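Local structure of putative N-acetylmuramoyl-L-alanine amidase,autolysin cwp6 (Peptoclostridium difficile, 5J72) at residues L99-K102 with D103-V106; N36-Y40 with D41-E45; T143-E146 with I147-G151; K197-L200 with K201-P205. The protein probably hydrolyses the amide bond between N-acetylmuramic acid and L-alanine in peptidoglycan, as a zinc-containing autolysin carrying three cell wall binding modules of the CWB2 family. All coordinates share one frame; numbering follows the deposited sequence. Where two conformers were deposited one is given.

Contact 1: residues L99-K102 with D103-V106; sequences LNLK and DYDV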
# COMPACT_ATOMS: atom_id res chain seq x y z
N LEU A 99 26.20 -25.46 5.08
CA LEU A 99 25.48 -24.49 4.26
C LEU A 99 25.21 -24.99 2.92
O LEU A 99 25.99 -25.76 2.37
CB LEU A 99 26.33 -23.22 4.17
CG LEU A 99 26.51 -22.52 5.50
CD1 LEU A 99 27.36 -21.28 5.33
CD2 LEU A 99 25.15 -22.07 6.09
N ASN A 100 24.06 -24.57 2.34
CA ASN A 100 23.79 -24.89 0.96
C ASN A 100 23.95 -23.52 0.27
O ASN A 100 23.06 -22.67 0.39
CB ASN A 100 22.40 -25.40 0.75
CG ASN A 100 22.22 -25.79 -0.69
OD1 ASN A 100 21.40 -25.21 -1.39
ND2 ASN A 100 22.98 -26.73 -1.22
N LEU A 101 25.06 -23.29 -0.43
CA LEU A 101 25.34 -21.94 -0.93
C LEU A 101 24.34 -21.34 -1.88
O LEU A 101 24.20 -20.12 -1.91
CB LEU A 101 26.75 -21.93 -1.55
CG LEU A 101 27.80 -22.34 -0.49
CD1 LEU A 101 29.14 -22.36 -1.15
CD2 LEU A 101 27.78 -21.35 0.66
N LYS A 102 23.60 -22.15 -2.65
CA LYS A 102 22.63 -21.58 -3.50
C LYS A 102 21.52 -20.87 -2.71
O LYS A 102 20.81 -20.02 -3.28
CB LYS A 102 21.97 -22.63 -4.41
CG LYS A 102 22.87 -22.99 -5.63
CD LYS A 102 22.47 -22.23 -6.97
CE LYS A 102 23.69 -21.66 -7.72
NZ LYS A 102 23.37 -20.49 -8.66
N ASP A 103 21.35 -21.22 -1.44
CA ASP A 103 20.31 -20.52 -0.67
C ASP A 103 20.63 -19.01 -0.55
O ASP A 103 19.72 -18.23 -0.17
CB ASP A 103 20.28 -21.03 0.77
CG ASP A 103 19.84 -22.46 0.91
OD1 ASP A 103 20.01 -23.01 2.00
OD2 ASP A 103 19.32 -23.03 -0.08
N TYR A 104 21.87 -18.59 -0.80
CA TYR A 104 22.22 -17.17 -0.65
C TYR A 104 22.34 -16.44 -2.01
O TYR A 104 22.73 -15.28 -2.01
CB TYR A 104 23.55 -17.00 0.13
CG TYR A 104 23.45 -17.79 1.41
CD1 TYR A 104 24.08 -19.03 1.53
CD2 TYR A 104 22.59 -17.39 2.44
CE1 TYR A 104 23.87 -19.85 2.63
CE2 TYR A 104 22.36 -18.22 3.56
CZ TYR A 104 23.00 -19.45 3.63
OH TYR A 104 22.72 -20.36 4.62
N ASP A 105 22.00 -17.08 -3.12
CA ASP A 105 22.14 -16.39 -4.43
C ASP A 105 21.26 -15.15 -4.50
O ASP A 105 20.09 -15.21 -4.08
CB ASP A 105 21.62 -17.33 -5.51
CG ASP A 105 22.58 -18.45 -5.86
OD1 ASP A 105 23.69 -18.49 -5.30
OD2 ASP A 105 22.23 -19.26 -6.69
N VAL A 106 21.77 -14.06 -5.04
CA VAL A 106 21.00 -12.82 -5.12
C VAL A 106 20.93 -12.42 -6.56
O VAL A 106 21.99 -12.37 -7.21
CB VAL A 106 21.71 -11.74 -4.25
CG1 VAL A 106 21.09 -10.36 -4.52
CG2 VAL A 106 21.57 -12.12 -2.76
O HOH W 1 22.17 -22.85 3.86
O HOH W 2 25.09 -17.85 -3.14

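Contact 2: residues N36-Y40 with D41-E45; sequences NFMCY and DMPLE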
# COMPACT_ATOMS: atom_id res chain seq x y z
N ASN A 36 32.79 -12.82 0.14
CA ASN A 36 33.16 -12.59 -1.25
C ASN A 36 32.12 -13.31 -2.09
O ASN A 36 31.79 -14.46 -1.86
CB ASN A 36 34.57 -13.14 -1.54
CG ASN A 36 34.92 -12.97 -2.98
OD1 ASN A 36 34.55 -13.85 -3.81
ND2 ASN A 36 35.52 -11.81 -3.41
N PHE A 37 31.56 -12.58 -3.09
CA PHE A 37 30.60 -13.18 -4.02
C PHE A 37 31.16 -13.04 -5.43
O PHE A 37 32.01 -12.17 -5.65
CB PHE A 37 29.28 -12.34 -4.03
CG PHE A 37 28.65 -12.18 -2.65
CD1 PHE A 37 28.99 -11.11 -1.84
CD2 PHE A 37 27.74 -13.08 -2.19
CE1 PHE A 37 28.39 -10.95 -0.58
CE2 PHE A 37 27.14 -12.93 -0.92
CZ PHE A 37 27.48 -11.86 -0.14
N MET A 38 30.64 -13.83 -6.39
CA MET A 38 31.06 -13.62 -7.78
C MET A 38 29.85 -13.76 -8.65
O MET A 38 28.96 -14.57 -8.35
CB MET A 38 32.04 -14.73 -8.31
CG MET A 38 33.40 -14.70 -7.61
SD MET A 38 34.53 -13.37 -8.18
CE MET A 38 35.00 -14.00 -9.85
N CYS A 39 29.82 -12.97 -9.72
CA CYS A 39 28.79 -13.17 -10.73
C CYS A 39 29.67 -13.36 -12.04
O CYS A 39 30.26 -12.39 -12.51
CB CYS A 39 27.86 -11.96 -10.83
SG CYS A 39 26.65 -12.14 -12.20
N TYR A 40 29.74 -14.60 -12.57
CA TYR A 40 30.62 -14.97 -13.71
C TYR A 40 32.04 -14.61 -13.26
O TYR A 40 32.47 -15.15 -12.24
CB TYR A 40 30.17 -14.23 -14.98
CG TYR A 40 30.83 -14.80 -16.21
CD1 TYR A 40 30.78 -16.16 -16.47
CD2 TYR A 40 31.53 -13.97 -17.09
CE1 TYR A 40 31.42 -16.69 -17.60
CE2 TYR A 40 32.17 -14.50 -18.21
CZ TYR A 40 32.10 -15.86 -18.46
OH TYR A 40 32.68 -16.36 -19.62
N ASP A 41 32.74 -13.69 -13.92
CA ASP A 41 34.10 -13.38 -13.47
C ASP A 41 34.22 -12.09 -12.69
O ASP A 41 35.32 -11.58 -12.47
CB ASP A 41 35.03 -13.34 -14.70
CG ASP A 41 34.70 -12.25 -15.68
OD1 ASP A 41 33.59 -11.66 -15.57
OD2 ASP A 41 35.56 -11.97 -16.57
N MET A 42 33.08 -11.51 -12.21
CA MET A 42 33.18 -10.23 -11.50
C MET A 42 32.95 -10.43 -9.97
O MET A 42 31.99 -11.04 -9.58
CB MET A 42 32.08 -9.27 -12.03
CG MET A 42 32.06 -7.94 -11.30
SD MET A 42 30.85 -6.86 -12.13
CE MET A 42 31.83 -6.26 -13.56
N PRO A 43 33.84 -9.90 -9.15
CA PRO A 43 33.72 -10.03 -7.68
C PRO A 43 32.95 -8.89 -7.05
O PRO A 43 32.89 -7.77 -7.57
CB PRO A 43 35.18 -10.02 -7.22
CG PRO A 43 35.86 -9.04 -8.23
CD PRO A 43 35.13 -9.29 -9.57
N LEU A 44 32.36 -9.18 -5.90
CA LEU A 44 31.62 -8.18 -5.11
C LEU A 44 31.93 -8.56 -3.65
O LEU A 44 31.85 -9.74 -3.32
CB LEU A 44 30.12 -8.36 -5.31
CG LEU A 44 29.25 -7.36 -4.44
CD1 LEU A 44 29.36 -6.00 -5.01
CD2 LEU A 44 27.80 -7.74 -4.56
N GLU A 45 32.30 -7.64 -2.81
CA GLU A 45 32.57 -8.05 -1.44
C GLU A 45 31.88 -7.10 -0.46
O GLU A 45 31.44 -6.01 -0.82
CB GLU A 45 34.07 -8.12 -1.15
CG GLU A 45 34.79 -6.79 -1.11
CD GLU A 45 36.20 -6.96 -0.58
OE1 GLU A 45 36.60 -6.24 0.37
OE2 GLU A 45 36.91 -7.83 -1.12

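Contact 3: residues T143-E146 with I147-G151; sequences TAVE and ISKQG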
# COMPACT_ATOMS: atom_id res chain seq x y z
N THR A 143 0.53 -19.19 -2.48
CA THR A 143 1.15 -17.87 -2.55
C THR A 143 1.98 -17.65 -1.24
O THR A 143 3.09 -17.12 -1.35
CB THR A 143 0.08 -16.77 -2.73
OG1 THR A 143 -0.32 -16.84 -4.08
CG2 THR A 143 0.63 -15.34 -2.48
N ALA A 144 1.45 -18.04 -0.06
CA ALA A 144 2.21 -17.86 1.18
C ALA A 144 3.55 -18.67 1.09
O ALA A 144 4.60 -18.22 1.56
CB ALA A 144 1.41 -18.32 2.38
N VAL A 145 3.52 -19.82 0.44
CA VAL A 145 4.76 -20.61 0.29
C VAL A 145 5.75 -19.88 -0.60
O VAL A 145 6.96 -19.89 -0.32
CB VAL A 145 4.40 -22.01 -0.27
CG1 VAL A 145 5.70 -22.78 -0.69
CG2 VAL A 145 3.65 -22.83 0.82
N GLU A 146 5.29 -19.22 -1.70
CA GLU A 146 6.28 -18.55 -2.54
C GLU A 146 6.91 -17.38 -1.80
O GLU A 146 8.06 -17.06 -2.06
CB GLU A 146 5.67 -18.06 -3.85
CG GLU A 146 5.19 -19.24 -4.72
CD GLU A 146 6.38 -20.20 -5.04
OE1 GLU A 146 6.29 -21.41 -4.74
OE2 GLU A 146 7.40 -19.72 -5.55
N ILE A 147 6.15 -16.75 -0.89
CA ILE A 147 6.68 -15.62 -0.12
C ILE A 147 7.76 -16.14 0.86
O ILE A 147 8.81 -15.53 1.05
CB ILE A 147 5.50 -14.95 0.61
CG1 ILE A 147 4.62 -14.13 -0.41
CG2 ILE A 147 6.06 -13.94 1.67
CD1 ILE A 147 3.24 -13.73 0.23
N SER A 148 7.44 -17.23 1.50
CA SER A 148 8.32 -17.92 2.45
C SER A 148 9.68 -18.29 1.76
O SER A 148 10.77 -18.01 2.27
CB SER A 148 7.57 -19.19 2.95
OG SER A 148 8.47 -19.87 3.82
N LYS A 149 9.61 -18.85 0.55
CA LYS A 149 10.84 -19.22 -0.21
C LYS A 149 11.62 -18.03 -0.59
O LYS A 149 12.84 -18.09 -0.68
CB LYS A 149 10.45 -19.98 -1.47
CG LYS A 149 10.03 -21.37 -1.12
CD LYS A 149 9.51 -22.13 -2.35
CE LYS A 149 9.17 -23.54 -1.89
NZ LYS A 149 8.58 -24.41 -2.97
N GLN A 150 10.95 -16.91 -0.83
CA GLN A 150 11.68 -15.70 -1.17
C GLN A 150 12.45 -15.12 -0.02
O GLN A 150 13.63 -14.76 -0.19
CB GLN A 150 10.69 -14.61 -1.69
CG GLN A 150 11.38 -13.35 -2.22
CD GLN A 150 12.22 -13.66 -3.47
OE1 GLN A 150 11.96 -14.64 -4.20
NE2 GLN A 150 13.18 -12.76 -3.76
N GLY A 151 11.85 -14.98 1.18
CA GLY A 151 12.63 -14.31 2.23
C GLY A 151 13.33 -15.27 3.20
O GLY A 151 14.15 -14.85 4.03
O HOH W 3 10.04 -17.15 -3.99

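Contact 4: residues K197-L200 with K201-P205; sequences KAEL and KRLNP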
# COMPACT_ATOMS: atom_id res chain seq x y z
N LYS A 197 2.28 -28.16 4.45
CA LYS A 197 3.05 -29.27 5.03
C LYS A 197 4.46 -29.32 4.40
O LYS A 197 5.43 -29.45 5.12
CB LYS A 197 2.25 -30.57 4.75
CG LYS A 197 3.09 -31.84 4.84
CD LYS A 197 2.18 -33.10 4.57
CE LYS A 197 3.01 -34.39 4.61
NZ LYS A 197 3.12 -34.87 6.02
N ALA A 198 4.57 -29.20 3.07
CA ALA A 198 5.87 -29.32 2.42
C ALA A 198 6.75 -28.12 2.74
O ALA A 198 7.98 -28.29 2.85
CB ALA A 198 5.70 -29.45 0.89
N GLU A 199 6.16 -26.90 2.86
CA GLU A 199 7.04 -25.77 3.15
C GLU A 199 7.48 -25.81 4.62
O GLU A 199 8.60 -25.40 4.92
CB GLU A 199 6.28 -24.43 2.80
CG GLU A 199 7.10 -23.15 3.10
CD GLU A 199 8.39 -23.05 2.26
OE1 GLU A 199 8.61 -23.91 1.34
OE2 GLU A 199 9.18 -22.10 2.51
N LEU A 200 6.61 -26.25 5.57
CA LEU A 200 7.03 -26.40 6.95
C LEU A 200 8.24 -27.40 6.94
O LEU A 200 9.25 -27.16 7.60
CB LEU A 200 5.93 -27.05 7.84
CG LEU A 200 4.79 -26.10 8.23
CD1 LEU A 200 3.72 -26.87 8.90
CD2 LEU A 200 5.36 -25.04 9.19
N LYS A 201 8.15 -28.50 6.20
CA LYS A 201 9.30 -29.42 6.19
C LYS A 201 10.57 -28.77 5.61
O LYS A 201 11.69 -28.94 6.15
CB LYS A 201 8.97 -30.66 5.29
CG LYS A 201 7.96 -31.58 5.99
CD LYS A 201 7.68 -32.85 5.06
CE LYS A 201 6.82 -33.92 5.74
NZ LYS A 201 7.54 -34.67 6.86
N ARG A 202 10.40 -28.03 4.53
CA ARG A 202 11.56 -27.38 3.89
C ARG A 202 12.22 -26.35 4.82
O ARG A 202 13.45 -26.29 4.87
CB ARG A 202 11.09 -26.64 2.59
CG ARG A 202 12.28 -26.32 1.66
CD ARG A 202 11.86 -25.30 0.55
NE ARG A 202 11.46 -24.01 1.12
CZ ARG A 202 12.33 -23.11 1.56
NH1 ARG A 202 11.91 -21.98 2.11
NH2 ARG A 202 13.65 -23.33 1.44
N LEU A 203 11.41 -25.56 5.54
CA LEU A 203 11.97 -24.51 6.45
C LEU A 203 12.66 -25.12 7.66
O LEU A 203 13.45 -24.41 8.30
CB LEU A 203 10.83 -23.59 7.02
CG LEU A 203 10.19 -22.73 5.90
CD1 LEU A 203 8.88 -22.12 6.37
CD2 LEU A 203 11.13 -21.59 5.54
N ASN A 204 12.32 -26.36 8.01
CA ASN A 204 12.86 -27.10 9.18
C ASN A 204 12.81 -26.24 10.49
O ASN A 204 13.83 -26.00 11.14
CB ASN A 204 14.28 -27.52 8.94
CG ASN A 204 14.64 -28.63 10.01
OD1 ASN A 204 13.79 -29.50 10.30
ND2 ASN A 204 15.74 -28.58 10.60
N PRO A 205 11.65 -25.73 10.83
CA PRO A 205 11.59 -24.90 12.05
C PRO A 205 11.67 -25.75 13.31
O PRO A 205 11.43 -26.97 13.26
CB PRO A 205 10.19 -24.26 11.95
CG PRO A 205 9.38 -25.32 11.23
CD PRO A 205 10.34 -25.89 10.19
O HOH W 4 5.43 -36.59 6.85

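Contact 1: residues L99-K102 with D103-V106
Lys-102 and Asp-105 clasp each other on the outside of a short 3-10 turn, residues 101-104, which brings the chain into strand 106-113 of the N-terminal domain. Three backbone bonds of the i to i+3 kind wind it: Asp-103 N to Asn-100 O, Tyr-104 N to Leu-101 O at 3.0 Å, and Asp-105 N to Lys-102 O. The salt bridge runs from Lys-102 NZ to Asp-105 OD2 at 2.6 Å, on the syn side of the carboxylate. Lys-102 gets there because its chain kinks at chi2 (-99°) and chi3 (135°), folding CD and CE back over the same oxygen; NZ also pairs with Glu-74 of strand 72-82.

Apolar contact is slighter. Leu-99 CD2 lies against the hydroxyl end of the Tyr-104 ring, 4.2 Å from CZ and 3.3 Å from OH, the two side chains crossing at about a right angle.

Two waters tie the turn together. One donates to both Leu-101 O and Asp-105 OD1. The other sits by Asn-100 and Asp-103, members of a calcium site observed for this protein but without calcium here: it accepts from Asn-100 N, donates to Asp-103 OD1 at 2.9 Å and lies 2.7 Å from Tyr-104 OH.

Contact 2: residues N36-Y40 with D41-E45
Strands 36-39 and 42-45 run antiparallel, their axes 4.6 Å apart at the closest and their directions 149° apart, with Phe-37 facing Leu-44 and Cys-39 facing Met-42 as hydrogen-bonded pairs. Phe-37 N reaches Leu-44 O at 2.9 Å, nearly along the C=O axis, and Leu-44 N returns the bond to Phe-37 O. Cys-39 and Met-42 exchange a second pair. Between them Pro-43 CA approaches Phe-37 O at 3.4 Å in a CA-H...O contact.

This is a beta hairpin with a two-residue loop, closed by a type II' turn, Cys-39 to Met-42, with Tyr-40 at the positive-phi corner (phi 57°). In the N-terminal domain, strand 72-82 pairs with its first arm and strand 56-63 with its second.

On the face of Met-38 and Pro-43, the methionine has two conformers. In one of them the chain bends at chi2 (-78°) and chi3, so that SD would lie across the proline, 3.5 Å from Pro-43 CB, and CE against the carbonyl of Asp-41; these contacts are provisional. On the other face Phe-37 CB meets Leu-44 CB at 4.3 Å, both residues packing on Ile-61. At the tip, the Tyr-40 ring forms an edge-to-face pair with Tyr-69.

Contact 3: residues T143-E146 with I147-G151
Thr-143 meets Ile-147 one turn on: its carbonyl oxygen accepts from Ile-147 N at 3.1 Å, and its methyl CG2 touches Ile-147 CD1 at 4.1 Å. With CG2 anti to the backbone N, the hydroxyl OG1 lies beside that nitrogen instead and bonds to Gly-137 N, which precedes the helix. Ala-144 O takes Ser-148 N at 3.0 Å.

These are the i to i+4 bonds of helix 140-151 in the first CWB2 module, a helix that packs on helix 194-203 through Val-145, Ser-148 and Lys-149 and on helix 375-387 through Thr-143, Ala-144 and Ile-147. Ser-148 OG has its polar partner in Glu-199.

Val-145 O accepts from Lys-149 N, and the two side chains run side by side, pointing the same way. The lysine is extended beyond CG, so its CE lies along Val-145 CG1 at 3.7 Å. Glu-146 folds at chi2 (-59°), leaving OE1 4.2 Å from Lys-149 NZ, too far for a salt bridge, though the two may still attract each other weakly. Glu-146 O has two donors, Gln-150 N at 3.1 Å and a water at 2.8 Å; the same water donates to Gln-150 OE1.

Contact 4: residues K197-L200 with K201-P205
Glu-199 and Arg-202 form a side-on, two-pronged salt bridge. Arg-202 NE gives its hydrogen to Glu-199 OE1 at 2.9 Å and NH1 gives one to OE2 at 2.8 Å, each oxygen being met on its syn side. Both acceptors sit close to the guanidinium plane, although the carboxylate itself is turned 32° against it. Bends at chi2 of Glu-199 and chi3 of Arg-202 let the two chains lie alongside one another, pointing the same way. OE2 has a further donor in Ser-148 OG, so three bonds grip the buried carboxylate. The backbone carbonyls of Trp-152 and Lys-153 hold the guanidinium in place.

Lys-197 and Lys-201 also run side by side, their NZ atoms 4.5 Å apart; a water accepts from both, which should ease the repulsion, and Lys-201 NZ has Ala-228 O as well.

Apolar packing adds Leu-203, whose CD1 lies 3.9 Å from Glu-199 CG.

In the backbone, Lys-201 N, Arg-202 N and Leu-203 N bond to the carbonyls four residues back. Asn-204 N reaches Leu-200 O only weakly, and Pro-205 CD comes within 3.1 Å of that oxygen. The positive phi of Asn-204 (49°) followed by proline is a familiar way to end an alpha-helix, here helix 194-203 of the first CWB2 module.

In the fold
Along the chain the order is contact 2, contact 1, contact 3, contact 4. The first two belong to the N-terminal domain, their centres about 14 Å apart: contact 2 is the hairpin of strands 30-39 and 42-51, and contact 1 leads into strand 106-113. Contacts 3 and 4 lie on neighbouring helices, 140-151 and 194-203, of the first CWB2 module, centres about 12 Å apart, and touch through side chains already described. Contact 1 lies near this pair without touching it, nearest atoms about 7 and 6 Å away. Contact 2 is farther out, about 31 Å between centres from contact 4. Contacts 1, 3 and 4 thus gather around Asp-154 and a bound calcium ion, where the N-terminal domain meets the first CWB2 module.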